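Local coordinates for major capsid protein (Paramecium bursaria Chlorella virus 1, PDB 5TIP) that self-assembles into trimers that build the icosahedral capsid of a large chlorovirus, with pseudo T=169 symmetry, at residues Q102-H107 with Y225-L230; P257-A262 with Y416-N421. All coordinates share one frame; numbering follows the deposited sequence.

Interaction 1: residues Q102-H107 with Y225-L230; sequences QRIDKH and YLIEQL
Asp105 holds its CG anti to the backbone N (chi1 -158°), on a side chain whose first bond points toward 225-230. Gln229 has its CG beside its own backbone N (chi1 -64°) and continues extended to CD. Its amide NE2 then meets Ile104 O at 3.0 Å. That bond is nearly straight, and the acceptor lies in the amide plane.

The carboxylate of Asp105 is the polar centre. OD1 takes Leu230 N at 3.1 Å on its syn side but tilted out of the carboxylate plane. It also takes Lys106 N, at 2.8 Å, from the opposite face. OD2 is met by His107 NE2 at 2.8 Å, from well above that plane. Three N-H donors, the two from 102-107 on bent bonds, are consistent with an ionised carboxylate. A water links the strands by donating to Lys106 O and to Leu230 O.

Apolar contacts flank these bonds. Ile104 CG2 and Ile227 CD1 touch at 3.9 Å, with their side chains crossing at about a right angle. Leu230 CB lies 3.9 Å from His107 CD2, and Leu230 CD2 also reaches that ring carbon.

The axes of the two short segments approach to 6.3 Å, at 52° between their directions. They are not paired as in a sheet. Ile104 and Asp105 both face Leu97, forming a classic beta bulge in strand 102-108.

Strand 102-108 is an outermost strand, within the chain, of a four-strand antiparallel sheet and pairs with 92-99. Strand 223-237 pairs with 412-426 in another sheet. The contact thus joins the two jelly-roll halves of this capsid protein. Trp111 of helix 109-119 meets the His107 ring edge-to-face, and Leu432 of strand 429-432 touches Ile104, Ile227 and Gln229.

Interaction 2: residues P257-A262 with Y416-N421; sequences PTKYLA and YAKNYN
Lys418 O receives Lys259 N at 2.7 Å, nearly along the C=O axis, and Thr258 CA adds a CA-H...O contact to the same oxygen. Tyr420 N donates to Pro257 O at 3.0 Å. At the other end Ala262 and Tyr416 form a hydrogen-bonded pair, with Ala262 N 3.0 Å from Tyr416 O.

Thr258 faces Asn419 and Leu261 faces Ala417, so 257-262 has one more residue than its partner between these pairs. Here the bond from Lys418 N to Tyr260 O is weak.

Tyr260 CG stands between the backbone N and the carbonyl carbon (chi1 58°). Lys418 CB sits over one face of the Tyr260 ring, offset toward the rim and 3.8 Å from the ring centroid, as a CH-pi contact. Leu261 CD2 meets Ala417 CB at 3.7 Å.

Lys259 crosses Tyr420 at about a right angle. Lys259 CG comes 3.4 Å from Tyr420 CE2, and its NZ makes a weak bond to Tyr420 OH, which is also bonded to Arg362 O.

Strands 257-266 and 412-426 are antiparallel neighbours in a sheet of the C-terminal jelly roll, where Trp111 of helix 109-119 packs on Tyr260 and Lys418.

Lys259 NZ and Lys418 NZ, like charges 6.1 Å apart, both form salt bridges with Glu228, which also pairs with Arg362. Pro359 O and Gly361 O accept from Lys259 NZ too. The shared carboxylate probably offsets part of the repulsion.

In the fold
Both contacts are buried, and their centres lie about 11 Å apart. They meet through neighbouring strands: 223-237, from interaction 1, pairs with 412-426, from interaction 2. Interaction 2 is made within one sheet of the C-terminal half, so backbone bonds carry much of it. Interaction 1 spans two sheets and the two halves of the chain, so it relies on a carboxylate, a side-chain amide and water, and it covers about half as much surface. Several residues of 225-230 serve both places. Ile227 N is probably hydrogen-bonded to Asn421 O, Gln229 OE1 accepts from Asn419 and Asn421, and Leu230 packs on Tyr416. Helix 109-119 borders both contacts through Trp111.

Interaction 1: residues Q102-H107 with Y225-L230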
loop_
_atom_site.group_PDB
_atom_site.type_symbol
_atom_site.label_atom_id
_atom_site.label_comp_id
_atom_site.label_asym_id
_atom_site.label_seq_id
_atom_site.Cartn_x
_atom_site.Cartn_y
_atom_site.Cartn_z
ATOM N N GLN A 102 17.894 0.618 -33.837
ATOM C CA GLN A 102 16.732 -0.258 -33.808
ATOM C C GLN A 102 15.832 0.141 -32.647
ATOM O O GLN A 102 16.303 0.280 -31.514
ATOM C CB GLN A 102 17.163 -1.718 -33.661
ATOM C CG GLN A 102 18.235 -2.138 -34.651
ATOM C CD GLN A 102 17.810 -1.944 -36.089
ATOM O OE1 GLN A 102 16.687 -2.273 -36.467
ATOM N NE2 GLN A 102 18.708 -1.398 -36.903
ATOM N N ARG A 103 14.542 0.310 -32.926
ATOM C CA ARG A 103 13.593 0.649 -31.875
ATOM C C ARG A 103 13.403 -0.537 -30.938
ATOM O O ARG A 103 13.064 -1.641 -31.376
ATOM C CB ARG A 103 12.251 1.063 -32.473
ATOM C CG ARG A 103 11.169 1.303 -31.435
ATOM C CD ARG A 103 9.803 1.458 -32.075
ATOM N NE ARG A 103 9.707 2.660 -32.895
ATOM C CZ ARG A 103 8.593 3.061 -33.498
ATOM N NH1 ARG A 103 7.479 2.354 -33.371
ATOM N NH2 ARG A 103 8.592 4.169 -34.228
ATOM N N ILE A 104 13.611 -0.305 -29.645
ATOM C CA ILE A 104 13.389 -1.339 -28.641
ATOM C C ILE A 104 11.987 -1.248 -28.057
ATOM O O ILE A 104 11.333 -2.268 -27.830
ATOM C CB ILE A 104 14.467 -1.234 -27.545
ATOM C CG1 ILE A 104 15.859 -1.252 -28.176
ATOM C CG2 ILE A 104 14.325 -2.364 -26.542
ATOM C CD1 ILE A 104 16.148 -2.495 -28.984
ATOM N N ASP A 105 11.508 -0.031 -27.817
ATOM C CA ASP A 105 10.176 0.182 -27.272
ATOM C C ASP A 105 9.783 1.624 -27.547
ATOM O O ASP A 105 10.638 2.484 -27.777
ATOM C CB ASP A 105 10.134 -0.123 -25.771
ATOM C CG ASP A 105 8.735 -0.427 -25.276
ATOM O OD1 ASP A 105 7.802 -0.453 -26.106
ATOM O OD2 ASP A 105 8.571 -0.641 -24.056
ATOM N N LYS A 106 8.478 1.884 -27.523
ATOM C CA LYS A 106 7.979 3.239 -27.711
ATOM C C LYS A 106 6.699 3.407 -26.910
ATOM O O LYS A 106 5.781 2.591 -27.025
ATOM C CB LYS A 106 7.729 3.545 -29.193
ATOM C CG LYS A 106 7.187 4.943 -29.442
ATOM C CD LYS A 106 7.122 5.266 -30.927
ATOM C CE LYS A 106 6.639 6.689 -31.160
ATOM N NZ LYS A 106 6.658 7.058 -32.602
ATOM N N HIS A 107 6.644 4.467 -26.109
ATOM C CA HIS A 107 5.516 4.739 -25.235
ATOM C C HIS A 107 4.833 6.041 -25.638
ATOM O O HIS A 107 5.388 6.856 -26.378
ATOM C CB HIS A 107 5.972 4.807 -23.776
ATOM C CG HIS A 107 6.486 3.504 -23.247
ATOM N ND1 HIS A 107 7.013 3.371 -21.982
ATOM C CD2 HIS A 107 6.553 2.275 -23.814
ATOM C CE1 HIS A 107 7.385 2.117 -21.791
ATOM N NE2 HIS A 107 7.117 1.432 -22.888
ATOM N N TYR A 225 18.531 -10.720 -22.031
ATOM C CA TYR A 225 17.598 -10.076 -21.118
ATOM C C TYR A 225 16.172 -10.359 -21.569
ATOM O O TYR A 225 15.838 -10.164 -22.742
ATOM C CB TYR A 225 17.839 -8.565 -21.064
ATOM C CG TYR A 225 19.147 -8.159 -20.422
ATOM C CD1 TYR A 225 20.317 -8.079 -21.167
ATOM C CD2 TYR A 225 19.207 -7.831 -19.074
ATOM C CE1 TYR A 225 21.511 -7.701 -20.585
ATOM C CE2 TYR A 225 20.396 -7.451 -18.484
ATOM C CZ TYR A 225 21.544 -7.388 -19.243
ATOM O OH TYR A 225 22.726 -7.009 -18.654
ATOM N N LEU A 226 15.340 -10.820 -20.641
ATOM C CA LEU A 226 13.913 -10.994 -20.902
ATOM C C LEU A 226 13.238 -9.667 -20.588
ATOM O O LEU A 226 13.057 -9.310 -19.422
ATOM C CB LEU A 226 13.337 -12.132 -20.067
ATOM C CG LEU A 226 11.862 -12.469 -20.308
ATOM C CD1 LEU A 226 11.630 -12.913 -21.743
ATOM C CD2 LEU A 226 11.379 -13.527 -19.327
ATOM N N ILE A 227 12.874 -8.929 -21.631
ATOM C CA ILE A 227 12.366 -7.575 -21.486
ATOM C C ILE A 227 10.877 -7.555 -21.812
ATOM O O ILE A 227 10.305 -8.532 -22.297
ATOM C CB ILE A 227 13.135 -6.572 -22.368
ATOM C CG1 ILE A 227 12.746 -6.744 -23.837
ATOM C CG2 ILE A 227 14.633 -6.747 -22.191
ATOM C CD1 ILE A 227 13.330 -5.690 -24.750
ATOM N N GLU A 228 10.250 -6.415 -21.542
ATOM C CA GLU A 228 8.850 -6.194 -21.856
ATOM C C GLU A 228 8.733 -5.058 -22.861
ATOM O O GLU A 228 9.549 -4.132 -22.874
ATOM C CB GLU A 228 8.044 -5.876 -20.594
ATOM C CG GLU A 228 7.999 -7.030 -19.611
ATOM C CD GLU A 228 7.167 -6.731 -18.381
ATOM O OE1 GLU A 228 6.444 -5.713 -18.384
ATOM O OE2 GLU A 228 7.245 -7.510 -17.407
ATOM N N GLN A 229 7.710 -5.140 -23.704
ATOM C CA GLN A 229 7.455 -4.140 -24.725
ATOM C C GLN A 229 5.994 -3.725 -24.672
ATOM O O GLN A 229 5.135 -4.459 -24.180
ATOM C CB GLN A 229 7.777 -4.667 -26.128
ATOM C CG GLN A 229 9.226 -5.013 -26.363
ATOM C CD GLN A 229 9.443 -5.616 -27.733
ATOM O OE1 GLN A 229 8.892 -6.669 -28.053
ATOM N NE2 GLN A 229 10.232 -4.942 -28.558
ATOM N N LEU A 230 5.721 -2.534 -25.189
ATOM C CA LEU A 230 4.361 -2.051 -25.348
ATOM C C LEU A 230 3.969 -2.134 -26.816
ATOM O O LEU A 230 4.762 -1.796 -27.700
ATOM C CB LEU A 230 4.217 -0.612 -24.848
ATOM C CG LEU A 230 2.818 -0.016 -25.024
ATOM C CD1 LEU A 230 1.830 -0.647 -24.053
ATOM C CD2 LEU A 230 2.842 1.496 -24.875
HETATM O O HOH W 1 10.339 -1.469 -22.439
HETATM O O HOH W 2 4.990 0.711 -28.981
#

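Interaction 2: residues P257-A262 with Y416-N421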
loop_
_atom_site.group_PDB
_atom_site.type_symbol
_atom_site.label_atom_id
_atom_site.label_comp_id
_atom_site.label_asym_id
_atom_site.label_seq_id
_atom_site.Cartn_x
_atom_site.Cartn_y
_atom_site.Cartn_z
ATOM N N PRO A 257 4.346 -13.367 -26.886
ATOM C CA PRO A 257 3.645 -13.714 -25.639
ATOM C C PRO A 257 3.254 -12.463 -24.866
ATOM O O PRO A 257 4.108 -11.690 -24.425
ATOM C CB PRO A 257 4.677 -14.556 -24.880
ATOM C CG PRO A 257 5.549 -15.123 -25.941
ATOM C CD PRO A 257 5.644 -14.058 -26.994
ATOM N N THR A 258 1.949 -12.273 -24.696
ATOM C CA THR A 258 1.389 -11.051 -24.135
ATOM C C THR A 258 0.915 -11.300 -22.709
ATOM O O THR A 258 0.219 -12.286 -22.445
ATOM C CB THR A 258 0.229 -10.547 -24.998
ATOM O OG1 THR A 258 0.708 -10.262 -26.318
ATOM C CG2 THR A 258 -0.381 -9.286 -24.406
ATOM N N LYS A 259 1.286 -10.398 -21.798
ATOM C CA LYS A 259 0.895 -10.532 -20.398
ATOM C C LYS A 259 -0.558 -10.134 -20.173
ATOM O O LYS A 259 -1.289 -10.826 -19.457
ATOM C CB LYS A 259 1.806 -9.682 -19.512
ATOM C CG LYS A 259 3.283 -9.851 -19.787
ATOM C CD LYS A 259 4.101 -8.892 -18.942
ATOM C CE LYS A 259 3.892 -9.153 -17.460
ATOM N NZ LYS A 259 4.736 -8.260 -16.622
ATOM N N TYR A 260 -0.989 -9.021 -20.760
ATOM C CA TYR A 260 -2.331 -8.513 -20.518
ATOM C C TYR A 260 -2.727 -7.573 -21.646
ATOM O O TYR A 260 -1.887 -7.106 -22.420
ATOM C CB TYR A 260 -2.420 -7.799 -19.162
ATOM C CG TYR A 260 -1.451 -6.644 -19.002
ATOM C CD1 TYR A 260 -1.777 -5.367 -19.441
ATOM C CD2 TYR A 260 -0.209 -6.832 -18.409
ATOM C CE1 TYR A 260 -0.894 -4.312 -19.295
ATOM C CE2 TYR A 260 0.680 -5.783 -18.258
ATOM C CZ TYR A 260 0.332 -4.525 -18.703
ATOM O OH TYR A 260 1.211 -3.476 -18.558
ATOM N N LEU A 261 -4.028 -7.313 -21.732
ATOM C CA LEU A 261 -4.581 -6.281 -22.596
ATOM C C LEU A 261 -5.218 -5.196 -21.739
ATOM O O LEU A 261 -5.916 -5.492 -20.765
ATOM C CB LEU A 261 -5.621 -6.856 -23.560
ATOM C CG LEU A 261 -5.175 -7.957 -24.521
ATOM C CD1 LEU A 261 -6.324 -8.351 -25.435
ATOM C CD2 LEU A 261 -3.974 -7.508 -25.333
ATOM N N ALA A 262 -4.967 -3.942 -22.097
ATOM C CA ALA A 262 -5.558 -2.800 -21.415
ATOM C C ALA A 262 -6.114 -1.838 -22.452
ATOM O O ALA A 262 -5.457 -1.553 -23.457
ATOM C CB ALA A 262 -4.536 -2.085 -20.529
ATOM N N TYR A 416 -4.026 -1.464 -25.659
ATOM C CA TYR A 416 -2.617 -1.682 -25.377
ATOM C C TYR A 416 -2.364 -3.150 -25.064
ATOM O O TYR A 416 -3.231 -3.851 -24.534
ATOM C CB TYR A 416 -2.143 -0.815 -24.206
ATOM C CG TYR A 416 -2.305 0.666 -24.449
ATOM C CD1 TYR A 416 -1.362 1.376 -25.180
ATOM C CD2 TYR A 416 -3.406 1.353 -23.959
ATOM C CE1 TYR A 416 -1.506 2.729 -25.409
ATOM C CE2 TYR A 416 -3.561 2.706 -24.184
ATOM C CZ TYR A 416 -2.607 3.388 -24.910
ATOM O OH TYR A 416 -2.754 4.735 -25.139
ATOM N N ALA A 417 -1.162 -3.606 -25.403
ATOM C CA ALA A 417 -0.727 -4.960 -25.096
ATOM C C ALA A 417 0.706 -4.912 -24.593
ATOM O O ALA A 417 1.556 -4.249 -25.196
ATOM C CB ALA A 417 -0.829 -5.871 -26.324
ATOM N N LYS A 418 0.968 -5.624 -23.501
ATOM C CA LYS A 418 2.303 -5.716 -22.926
ATOM C C LYS A 418 2.808 -7.125 -23.202
ATOM O O LYS A 418 2.220 -8.099 -22.752
ATOM C CB LYS A 418 2.284 -5.431 -21.425
ATOM C CG LYS A 418 3.592 -4.874 -20.885
ATOM C CD LYS A 418 3.935 -3.546 -21.539
ATOM C CE LYS A 418 4.684 -2.623 -20.598
ATOM N NZ LYS A 418 5.823 -3.294 -19.920
ATOM N N ASN A 419 3.907 -7.223 -23.934
ATOM C CA ASN A 419 4.456 -8.510 -24.327
ATOM C C ASN A 419 5.888 -8.640 -23.830
ATOM O O ASN A 419 6.513 -7.672 -23.392
ATOM C CB ASN A 419 4.411 -8.689 -25.850
ATOM C CG ASN A 419 5.327 -7.725 -26.576
ATOM O OD1 ASN A 419 4.927 -6.614 -26.919
ATOM N ND2 ASN A 419 6.562 -8.148 -26.820
ATOM N N TYR A 420 6.404 -9.862 -23.904
ATOM C CA TYR A 420 7.794 -10.147 -23.591
ATOM C C TYR A 420 8.608 -10.276 -24.871
ATOM O O TYR A 420 8.088 -10.624 -25.933
ATOM C CB TYR A 420 7.926 -11.432 -22.768
ATOM C CG TYR A 420 7.607 -11.267 -21.301
ATOM C CD1 TYR A 420 8.475 -10.590 -20.456
ATOM C CD2 TYR A 420 6.445 -11.796 -20.757
ATOM C CE1 TYR A 420 8.194 -10.440 -19.112
ATOM C CE2 TYR A 420 6.157 -11.653 -19.413
ATOM C CZ TYR A 420 7.031 -10.970 -18.597
ATOM O OH TYR A 420 6.748 -10.820 -17.260
ATOM N N ASN A 421 9.900 -9.981 -24.756
ATOM C CA ASN A 421 10.838 -10.181 -25.847
ATOM C C ASN A 421 12.210 -10.418 -25.232
ATOM O O ASN A 421 12.407 -10.247 -24.027
ATOM C CB ASN A 421 10.845 -8.990 -26.811
ATOM C CG ASN A 421 11.294 -9.371 -28.209
ATOM O OD1 ASN A 421 12.185 -10.204 -28.383
ATOM N ND2 ASN A 421 10.670 -8.770 -29.215
#